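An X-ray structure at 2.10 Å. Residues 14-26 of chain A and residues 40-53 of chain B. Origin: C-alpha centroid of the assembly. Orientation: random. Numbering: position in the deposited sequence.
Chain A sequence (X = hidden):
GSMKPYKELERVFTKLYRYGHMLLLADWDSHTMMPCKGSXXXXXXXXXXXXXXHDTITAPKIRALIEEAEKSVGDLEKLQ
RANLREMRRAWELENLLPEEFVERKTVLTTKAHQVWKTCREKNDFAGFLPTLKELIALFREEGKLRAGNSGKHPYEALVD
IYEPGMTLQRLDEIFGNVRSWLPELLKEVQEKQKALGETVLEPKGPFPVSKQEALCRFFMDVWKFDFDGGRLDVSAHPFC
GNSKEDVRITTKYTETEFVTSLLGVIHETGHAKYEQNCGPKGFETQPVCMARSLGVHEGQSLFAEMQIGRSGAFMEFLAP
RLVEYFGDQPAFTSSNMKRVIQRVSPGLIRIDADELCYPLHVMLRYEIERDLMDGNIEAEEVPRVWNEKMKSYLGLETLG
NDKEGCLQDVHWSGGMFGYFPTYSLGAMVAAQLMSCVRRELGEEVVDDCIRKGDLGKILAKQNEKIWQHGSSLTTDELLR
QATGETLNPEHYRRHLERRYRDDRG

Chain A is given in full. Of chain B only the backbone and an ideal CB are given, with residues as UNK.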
ATOM      1  N   THR A  14      -5.780 -17.889  10.854  1.00 32.70           N
ATOM      2  CA  THR A  14      -5.956 -17.363   9.501  1.00 33.55           C
ATOM      3  C   THR A  14      -6.489 -15.889   9.512  1.00 33.89           C
ATOM      4  O   THR A  14      -5.985 -15.031   8.793  1.00 32.96           O
ATOM      5  CB  THR A  14      -6.831 -18.288   8.677  1.00 35.26           C
ATOM      6  OG1 THR A  14      -6.201 -19.587   8.565  1.00 33.18           O
ATOM      7  CG2 THR A  14      -7.109 -17.717   7.268  1.00 34.13           C
ATOM      8  N   LYS A  15      -7.485 -15.636  10.346  1.00 34.22           N
ATOM      9  CA  LYS A  15      -8.052 -14.324  10.568  1.00 34.99           C
ATOM     10  C   LYS A  15      -6.938 -13.333  10.915  1.00 33.80           C
ATOM     11  O   LYS A  15      -6.733 -12.340  10.226  1.00 33.51           O
ATOM     12  CB  LYS A  15      -9.113 -14.438  11.662  1.00 34.53           C
ATOM     13  CG  LYS A  15      -9.902 -13.204  11.923  1.00 38.06           C
ATOM     14  CD  LYS A  15     -11.195 -13.529  12.736  1.00 38.91           C
ATOM     15  CE  LYS A  15     -10.848 -13.875  14.170  1.00 43.28           C
ATOM     16  NZ  LYS A  15     -12.050 -13.668  15.088  1.00 43.02           N
ATOM     17  N   LEU A  16      -6.166 -13.666  11.925  1.00 34.19           N
ATOM     18  CA  LEU A  16      -5.013 -12.887  12.341  1.00 34.26           C
ATOM     19  C   LEU A  16      -4.020 -12.721  11.213  1.00 34.89           C
ATOM     20  O   LEU A  16      -3.453 -11.672  11.091  1.00 34.66           O
ATOM     21  CB  LEU A  16      -4.356 -13.533  13.552  1.00 34.76           C
ATOM     22  CG  LEU A  16      -5.144 -13.470  14.875  1.00 35.67           C
ATOM     23  CD1 LEU A  16      -4.386 -14.207  15.979  1.00 37.34           C
ATOM     24  CD2 LEU A  16      -5.443 -12.022  15.297  1.00 37.10           C
ATOM     25  N   TYR A  17      -3.838 -13.741  10.370  1.00 35.24           N
ATOM     26  CA  TYR A  17      -2.898 -13.653   9.244  1.00 35.03           C
ATOM     27  C   TYR A  17      -3.436 -12.568   8.257  1.00 35.69           C
ATOM     28  O   TYR A  17      -2.675 -11.740   7.755  1.00 34.48           O
ATOM     29  CB  TYR A  17      -2.759 -15.036   8.579  1.00 36.11           C
ATOM     30  CG  TYR A  17      -1.797 -15.117   7.404  1.00 35.36           C
ATOM     31  CD1 TYR A  17      -0.410 -15.186   7.617  1.00 36.54           C
ATOM     32  CD2 TYR A  17      -2.250 -15.070   6.120  1.00 34.24           C
ATOM     33  CE1 TYR A  17       0.452 -15.230   6.581  1.00 35.17           C
ATOM     34  CE2 TYR A  17      -1.385 -15.164   5.051  1.00 35.86           C
ATOM     35  CZ  TYR A  17      -0.036 -15.228   5.296  1.00 37.07           C
ATOM     36  OH  TYR A  17       0.849 -15.304   4.250  1.00 36.56           O
ATOM     37  N   ARG A  18      -4.751 -12.582   8.014  1.00 35.31           N
ATOM     38  CA  ARG A  18      -5.398 -11.636   7.121  1.00 35.69           C
ATOM     39  C   ARG A  18      -5.246 -10.215   7.615  1.00 35.71           C
ATOM     40  O   ARG A  18      -4.866  -9.340   6.840  1.00 36.66           O
ATOM     41  CB  ARG A  18      -6.894 -11.967   6.979  1.00 35.59           C
ATOM     42  CG  ARG A  18      -7.201 -13.337   6.305  1.00 35.23           C
ATOM     43  CD  ARG A  18      -6.290 -13.687   5.166  1.00 34.68           C
ATOM     44  NE  ARG A  18      -6.666 -14.997   4.604  1.00 32.02           N
ATOM     45  CZ  ARG A  18      -5.944 -15.633   3.710  1.00 34.17           C
ATOM     46  NH1 ARG A  18      -4.840 -15.100   3.247  1.00 36.20           N
ATOM     47  NH2 ARG A  18      -6.322 -16.830   3.267  1.00 34.93           N
ATOM     48  N   TYR A  19      -5.502 -10.002   8.905  1.00 35.84           N
ATOM     49  CA  TYR A  19      -5.228  -8.721   9.557  1.00 35.84           C
ATOM     50  C   TYR A  19      -3.743  -8.305   9.432  1.00 36.40           C
ATOM     51  O   TYR A  19      -3.436  -7.122   9.153  1.00 36.07           O
ATOM     52  CB  TYR A  19      -5.689  -8.686  11.037  1.00 37.89           C
ATOM     53  CG  TYR A  19      -7.179  -8.992  11.350  1.00 38.00           C
ATOM     54  CD1 TYR A  19      -8.193  -8.587  10.524  1.00 41.14           C
ATOM     55  CD2 TYR A  19      -7.545  -9.677  12.519  1.00 44.05           C
ATOM     56  CE1 TYR A  19      -9.531  -8.875  10.801  1.00 39.39           C
ATOM     57  CE2 TYR A  19      -8.890  -9.947  12.830  1.00 41.22           C
ATOM     58  CZ  TYR A  19      -9.892  -9.554  11.941  1.00 43.21           C
ATOM     59  OH  TYR A  19     -11.280  -9.811  12.192  1.00 42.47           O
ATOM     60  N   GLY A  20      -2.813  -9.232   9.684  1.00 35.11           N
ATOM     61  CA  GLY A  20      -1.367  -8.899   9.633  1.00 34.26           C
ATOM     62  C   GLY A  20      -0.945  -8.485   8.227  1.00 34.03           C
ATOM     63  O   GLY A  20      -0.059  -7.649   8.055  1.00 34.89           O
ATOM     64  N   HIS A  21      -1.593  -9.043   7.220  1.00 32.39           N
ATOM     65  CA  HIS A  21      -1.364  -8.632   5.834  1.00 33.68           C
ATOM     66  C   HIS A  21      -1.562  -7.120   5.647  1.00 33.74           C
ATOM     67  O   HIS A  21      -0.745  -6.437   5.026  1.00 32.75           O
ATOM     68  CB  HIS A  21      -2.276  -9.422   4.901  1.00 32.84           C
ATOM     69  CG  HIS A  21      -2.259  -8.949   3.477  1.00 32.84           C
ATOM     70  ND1 HIS A  21      -1.710  -9.692   2.458  1.00 34.69           N
ATOM     71  CD2 HIS A  21      -2.759  -7.827   2.899  1.00 33.85           C
ATOM     72  CE1 HIS A  21      -1.864  -9.046   1.315  1.00 36.13           C
ATOM     73  NE2 HIS A  21      -2.473  -7.904   1.558  1.00 37.54           N
ATOM     74  N   MET A  22      -2.642  -6.617   6.224  1.00 33.64           N
ATOM     75  CA  MET A  22      -2.983  -5.222   6.108  1.00 34.82           C
ATOM     76  C   MET A  22      -1.952  -4.376   6.834  1.00 33.51           C
ATOM     77  O   MET A  22      -1.501  -3.360   6.326  1.00 32.72           O
ATOM     78  CB  MET A  22      -4.382  -4.979   6.676  1.00 34.72           C
ATOM     79  CG  MET A  22      -5.485  -5.642   5.849  1.00 36.28           C
ATOM     80  SD  MET A  22      -5.580  -4.750   4.269  1.00 41.60           S
ATOM     81  CE  MET A  22      -6.869  -5.578   3.454  1.00 39.26           C
ATOM     82  N   LEU A  23      -1.603  -4.778   8.043  1.00 34.31           N
ATOM     83  CA  LEU A  23      -0.576  -4.066   8.808  1.00 34.92           C
ATOM     84  C   LEU A  23       0.776  -4.035   8.158  1.00 33.40           C
ATOM     85  O   LEU A  23       1.462  -3.019   8.242  1.00 34.79           O
ATOM     86  CB  LEU A  23      -0.352  -4.691  10.179  1.00 36.11           C
ATOM     87  CG  LEU A  23      -1.162  -4.253  11.346  1.00 39.37           C
ATOM     88  CD1 LEU A  23      -0.553  -4.994  12.599  1.00 44.72           C
ATOM     89  CD2 LEU A  23      -1.117  -2.698  11.506  1.00 41.21           C
ATOM     90  N   LEU A  24       1.165  -5.148   7.570  1.00 32.70           N
ATOM     91  CA  LEU A  24       2.434  -5.302   6.848  1.00 32.50           C
ATOM     92  C   LEU A  24       2.489  -4.379   5.629  1.00 32.24           C
ATOM     93  O   LEU A  24       3.486  -3.582   5.443  1.00 31.55           O
ATOM     94  CB  LEU A  24       2.653  -6.783   6.486  1.00 32.89           C
ATOM     95  CG  LEU A  24       3.038  -7.677   7.719  1.00 34.07           C
ATOM     96  CD1 LEU A  24       3.021  -9.181   7.405  1.00 35.31           C
ATOM     97  CD2 LEU A  24       4.443  -7.328   8.243  1.00 34.44           C
ATOM     98  N   LEU A  25       1.388  -4.375   4.861  1.00 31.21           N
ATOM     99  CA  LEU A  25       1.289  -3.441   3.713  1.00 31.01           C
ATOM    100  C   LEU A  25       1.377  -1.994   4.193  1.00 29.75           C
ATOM    101  O   LEU A  25       2.149  -1.224   3.686  1.00 30.93           O
ATOM    102  CB  LEU A  25       0.018  -3.649   2.914  1.00 31.85           C
ATOM    103  CG  LEU A  25      -0.122  -2.709   1.729  1.00 29.97           C
ATOM    104  CD1 LEU A  25       0.888  -3.053   0.699  1.00 30.85           C
ATOM    105  CD2 LEU A  25      -1.583  -2.784   1.182  1.00 31.80           C
ATOM    106  N   ALA A  26       0.606  -1.635   5.199  1.00 30.36           N
ATOM    107  CA  ALA A  26       0.620  -0.269   5.760  1.00 30.91           C
ATOM    108  C   ALA A  26       2.013   0.156   6.231  1.00 31.02           C
ATOM    109  O   ALA A  26       2.448   1.325   6.063  1.00 30.76           O
ATOM    110  CB  ALA A  26      -0.378  -0.192   6.908  1.00 31.46           C
TER
ATOM    111  N   UNK B  40      -4.355 -13.317  -4.572  1.00 26.96           N
ATOM    112  CA  UNK B  40      -5.202 -14.082  -3.648  1.00 27.50           C
ATOM    113  C   UNK B  40      -5.067 -13.644  -2.181  1.00 27.98           C
ATOM    114  O   UNK B  40      -6.084 -13.485  -1.469  1.00 28.50           O
ATOM    115  CB  UNK B  40      -4.862 -15.569  -3.762  1.00 27.50           C
ATOM    116  N   UNK B  41      -3.814 -13.460  -1.738  1.00 26.98           N
ATOM    117  CA  UNK B  41      -3.547 -12.966  -0.375  1.00 26.24           C
ATOM    118  C   UNK B  41      -4.191 -11.656  -0.120  1.00 25.41           C
ATOM    119  O   UNK B  41      -4.740 -11.438   0.957  1.00 25.09           O
ATOM    120  CB  UNK B  41      -2.043 -12.839  -0.122  1.00 26.24           C
ATOM    121  N   UNK B  42      -4.089 -10.734  -1.084  1.00 24.75           N
ATOM    122  CA  UNK B  42      -4.685  -9.424  -0.942  1.00 25.41           C
ATOM    123  C   UNK B  42      -6.221  -9.480  -0.905  1.00 25.28           C
ATOM    124  O   UNK B  42      -6.833  -8.754  -0.131  1.00 24.97           O
ATOM    125  CB  UNK B  42      -4.220  -8.524  -2.088  1.00 25.41           C
ATOM    126  N   UNK B  43      -6.826 -10.342  -1.717  1.00 25.20           N
ATOM    127  CA  UNK B  43      -8.301 -10.396  -1.802  1.00 25.65           C
ATOM    128  C   UNK B  43      -8.844 -11.041  -0.549  1.00 25.18           C
ATOM    129  O   UNK B  43      -9.785 -10.520   0.030  1.00 27.54           O
ATOM    130  CB  UNK B  43      -8.765 -11.166  -3.040  1.00 25.65           C
ATOM    131  N   UNK B  44      -8.169 -12.084  -0.082  1.00 24.94           N
ATOM    132  CA  UNK B  44      -8.492 -12.747   1.208  1.00 25.17           C
ATOM    133  C   UNK B  44      -8.427 -11.757   2.399  1.00 26.11           C
ATOM    134  O   UNK B  44      -9.308 -11.721   3.293  1.00 27.70           O
ATOM    135  CB  UNK B  44      -7.526 -13.908   1.453  1.00 25.17           C
ATOM    136  N   UNK B  45      -7.446 -10.868   2.364  1.00 26.21           N
ATOM    137  CA  UNK B  45      -7.239  -9.916   3.452  1.00 24.83           C
ATOM    138  C   UNK B  45      -8.289  -8.818   3.427  1.00 25.10           C
ATOM    139  O   UNK B  45      -8.846  -8.458   4.460  1.00 24.19           O
ATOM    140  CB  UNK B  45      -5.839  -9.304   3.368  1.00 24.83           C
ATOM    141  N   UNK B  46      -8.542  -8.262   2.249  1.00 24.51           N
ATOM    142  CA  UNK B  46      -9.613  -7.309   2.060  1.00 25.50           C
ATOM    143  C   UNK B  46     -10.985  -7.857   2.478  1.00 24.53           C
ATOM    144  O   UNK B  46     -11.725  -7.181   3.153  1.00 25.63           O
ATOM    145  CB  UNK B  46      -9.652  -6.875   0.593  1.00 25.50           C
ATOM    146  N   UNK B  47     -11.275  -9.118   2.163  1.00 25.21           N
ATOM    147  CA  UNK B  47     -12.536  -9.754   2.512  1.00 25.11           C
ATOM    148  C   UNK B  47     -12.714  -9.883   3.996  1.00 24.97           C
ATOM    149  O   UNK B  47     -13.827  -9.715   4.501  1.00 24.06           O
ATOM    150  CB  UNK B  47     -12.635 -11.136   1.862  1.00 25.11           C
ATOM    151  N   UNK B  48     -11.654 -10.300   4.683  1.00 25.34           N
ATOM    152  CA  UNK B  48     -11.711 -10.466   6.117  1.00 26.58           C
ATOM    153  C   UNK B  48     -11.945  -9.120   6.800  1.00 26.34           C
ATOM    154  O   UNK B  48     -12.758  -8.995   7.703  1.00 26.11           O
ATOM    155  CB  UNK B  48     -10.425 -11.116   6.630  1.00 26.58           C
ATOM    156  N   UNK B  49     -11.260  -8.101   6.350  1.00 29.17           N
ATOM    157  CA  UNK B  49     -11.443  -6.750   6.947  1.00 29.90           C
ATOM    158  C   UNK B  49     -12.840  -6.153   6.631  1.00 30.78           C
ATOM    159  O   UNK B  49     -13.474  -5.557   7.501  1.00 30.55           O
ATOM    160  CB  UNK B  49     -10.357  -5.804   6.431  1.00 29.90           C
ATOM    161  N   UNK B  50     -13.310  -6.322   5.398  1.00 31.84           N
ATOM    162  CA  UNK B  50     -14.680  -5.958   5.013  1.00 32.87           C
ATOM    163  C   UNK B  50     -15.660  -6.636   5.953  1.00 32.00           C
ATOM    164  O   UNK B  50     -16.583  -5.995   6.415  1.00 32.12           O
ATOM    165  CB  UNK B  50     -14.971  -6.348   3.562  1.00 32.87           C
ATOM    166  N   UNK B  51     -15.454  -7.926   6.238  1.00 31.69           N
ATOM    167  CA  UNK B  51     -16.312  -8.676   7.174  1.00 31.71           C
ATOM    168  C   UNK B  51     -16.408  -7.986   8.548  1.00 31.65           C
ATOM    169  O   UNK B  51     -17.506  -7.763   9.087  1.00 30.91           O
ATOM    170  CB  UNK B  51     -15.775 -10.098   7.348  1.00 31.71           C
ATOM    171  N   UNK B  52     -15.259  -7.610   9.094  1.00 31.70           N
ATOM    172  CA  UNK B  52     -15.203  -7.011  10.421  1.00 30.97           C
ATOM    173  C   UNK B  52     -15.954  -5.679  10.405  1.00 30.93           C
ATOM    174  O   UNK B  52     -16.785  -5.408  11.265  1.00 29.04           O
ATOM    175  CB  UNK B  52     -13.754  -6.814  10.870  1.00 30.97           C
ATOM    176  N   UNK B  53     -15.707  -4.863   9.387  1.00 31.42           N
ATOM    177  CA  UNK B  53     -16.434  -3.602   9.256  1.00 31.74           C
ATOM    178  C   UNK B  53     -17.929  -3.868   9.206  1.00 32.10           C
ATOM    179  O   UNK B  53     -18.702  -3.183   9.865  1.00 32.10           O
ATOM    180  CB  UNK B  53     -15.985  -2.841   8.007  1.00 31.74           C
TER

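The two helices cross at -105°, with axes 8.4 Å apart at closest approach; backbone phi/psi is helical throughout 40-53, so CA-to-CB direction and local space discriminate between positions.

Position 40 points sideways, with nothing of chain A within 5.5 Å of its ideal CB; almost any residue fits, and D40(B) turns its end away.

At 41 the ideal CB lies 4.1 Å from H21(A) CE1, which favours something small. A41(B) fits, and its carbonyl serves too: a water accepts from R18(A) NH1 (2.9 Å) and donates to A41(B) O (2.8 Å).

Position 42 points away overall, yet its ideal CB is 4.1 Å from H21(A) NE2. A long side chain curling back could reach that nitrogen; a donor or a polar amide would suit, as might an aliphatic chain against L25(A). R42(B) is deposited. With chi1 t and then chi2 and chi3 p, it folds back so that R42(B) NE donates to H21(A) NE2 at 3.0 Å and 167°, near the imidazole plane, which identifies NE2 as the acceptor. L25(A) CD2 covers one guanidinium face.

Position 43 points away into free space and makes no demand; it is G43(B).

At 44 the ideal CB is 3.3 Å from R18(A) CZ, already tight, so alanine or glycine is expected. A44(B) lays its methyl over one face of the guanidinium.

Position 45 is equally confined: its ideal CB is 3.4 Å from H21(A) CD2 and 3.6 Å from R18(A) O. Again a small residue is indicated. The methyl of A45(B) makes a CH-pi contact, CB standing 3.8 Å from the H21(A) ring centroid and 29° off its normal. R18(A) sits as a knob among 41, 44, 45 and 48.

Position 46 points away, but M22(A) CE is 4.2 Å from its ideal CB; a flexible apolar chain would suit. M46(B) CG packs 3.5 Å from M22(A) CE.

Position 47 points sideways, with nothing of chain A within 5.5 Å of its ideal CB, so almost any residue would do; A47(B) makes no contact.

Position 48 points toward chain A, its ideal CB 3.6 Å from R18(A) CB, with Y19(A) and K15(A) beyond. A medium-length polar chain could follow this path, glutamine or glutamate alike. E48(B) packs CG 3.9 Å from Y19(A) CE1, and a water donating to E48(B) OE1 (2.5 Å) accepts from Y19(A) OH (2.4 Å).

Position 49 looks sideways past M22(A), favouring an aliphatic residue; L49(B) CD1 reaches M22(A) CG at 4.2 Å.

Positions 50, 51 and 53 have nothing of chain A within 5.5 Å of their ideal CB, so each tolerates many side chains, though 51 points toward chain A; Q50(B), L51(B) and M53(B) make no contact. At 52 the ideal CB is 4.1 Å from Y19(A) OH, tolerating many residues; H52(B) meets that hydroxyl through CB.

Chain B (40-53) DARGAAMAELQLHM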
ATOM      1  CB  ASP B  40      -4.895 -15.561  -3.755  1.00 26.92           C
ATOM      2  CG  ASP B  40      -5.368 -16.170  -5.070  1.00 28.03           C
ATOM      3  OD1 ASP B  40      -6.031 -15.482  -5.846  1.00 25.76           O
ATOM      4  OD2 ASP B  40      -5.077 -17.357  -5.313  1.00 26.51           O
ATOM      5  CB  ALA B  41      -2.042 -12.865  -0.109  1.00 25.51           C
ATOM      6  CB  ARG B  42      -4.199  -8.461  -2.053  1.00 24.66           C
ATOM      7  CG  ARG B  42      -4.868  -7.174  -2.170  1.00 25.67           C
ATOM      8  CD  ARG B  42      -4.585  -6.200  -1.017  1.00 24.78           C
ATOM      9  NE  ARG B  42      -3.143  -6.146  -0.751  1.00 22.05           N
ATOM     10  CZ  ARG B  42      -2.298  -5.437  -1.496  1.00 23.07           C
ATOM     11  NH1 ARG B  42      -2.767  -4.666  -2.462  1.00 21.96           N
ATOM     12  NH2 ARG B  42      -0.987  -5.481  -1.255  1.00 23.17           N
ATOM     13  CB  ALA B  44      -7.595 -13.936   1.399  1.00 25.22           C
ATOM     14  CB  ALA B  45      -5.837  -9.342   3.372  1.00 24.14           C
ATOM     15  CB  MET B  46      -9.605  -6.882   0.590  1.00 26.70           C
ATOM     16  CG  MET B  46      -8.408  -5.964   0.322  1.00 28.30           C
ATOM     17  SD  MET B  46      -8.282  -5.387  -1.359  1.00 30.49           S
ATOM     18  CE  MET B  46      -9.635  -4.221  -1.476  1.00 28.18           C
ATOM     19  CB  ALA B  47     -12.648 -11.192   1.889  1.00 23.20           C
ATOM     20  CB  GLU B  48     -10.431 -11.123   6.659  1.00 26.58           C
ATOM     21  CG  GLU B  48     -10.539 -11.497   8.131  1.00 26.90           C
ATOM     22  CD  GLU B  48     -11.632 -12.527   8.417  1.00 29.52           C
ATOM     23  OE1 GLU B  48     -12.409 -12.338   9.360  1.00 34.00           O
ATOM     24  OE2 GLU B  48     -11.757 -13.489   7.684  1.00 30.01           O
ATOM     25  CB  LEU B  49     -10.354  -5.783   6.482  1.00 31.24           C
ATOM     26  CG  LEU B  49      -9.738  -4.787   7.506  1.00 32.33           C
ATOM     27  CD1 LEU B  49      -9.082  -3.634   6.797  1.00 34.06           C
ATOM     28  CD2 LEU B  49     -10.722  -4.269   8.536  1.00 36.42           C
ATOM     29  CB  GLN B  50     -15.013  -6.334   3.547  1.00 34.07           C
ATOM     30  CG  GLN B  50     -14.247  -5.530   2.466  1.00 39.57           C
ATOM     31  CD  GLN B  50     -14.251  -6.134   1.003  1.00 38.62           C
ATOM     32  OE1 GLN B  50     -14.799  -7.196   0.733  1.00 49.47           O
ATOM     33  NE2 GLN B  50     -13.600  -5.425   0.082  1.00 42.77           N
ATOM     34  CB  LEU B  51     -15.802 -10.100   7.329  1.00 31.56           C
ATOM     35  CG  LEU B  51     -16.714 -11.213   7.827  1.00 33.32           C
ATOM     36  CD1 LEU B  51     -15.922 -12.481   8.012  1.00 33.69           C
ATOM     37  CD2 LEU B  51     -17.349 -10.854   9.123  1.00 39.84           C
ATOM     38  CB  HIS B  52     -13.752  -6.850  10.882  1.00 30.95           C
ATOM     39  CG  HIS B  52     -13.613  -6.314  12.275  1.00 30.98           C
ATOM     40  ND1 HIS B  52     -14.177  -6.926  13.366  1.00 28.55           N
ATOM     41  CD2 HIS B  52     -13.009  -5.193  12.741  1.00 30.35           C
ATOM     42  CE1 HIS B  52     -13.922  -6.212  14.449  1.00 30.52           C
ATOM     43  NE2 HIS B  52     -13.213  -5.155  14.096  1.00 30.76           N
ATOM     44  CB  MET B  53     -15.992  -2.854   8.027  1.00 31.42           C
ATOM     45  CG  MET B  53     -14.546  -2.487   8.077  1.00 31.59           C
ATOM     46  SD  MET B  53     -14.017  -1.577   6.643  1.00 33.82           S
ATOM     47  CE  MET B  53     -14.956  -0.056   6.816  1.00 29.10           C
TER
HETATM   48  O   HOH W   1      -3.651 -12.408   3.337  1.00 10.64           O
HETATM   49  O   HOH W   2     -13.036 -10.268  10.614  1.00 31.67           O
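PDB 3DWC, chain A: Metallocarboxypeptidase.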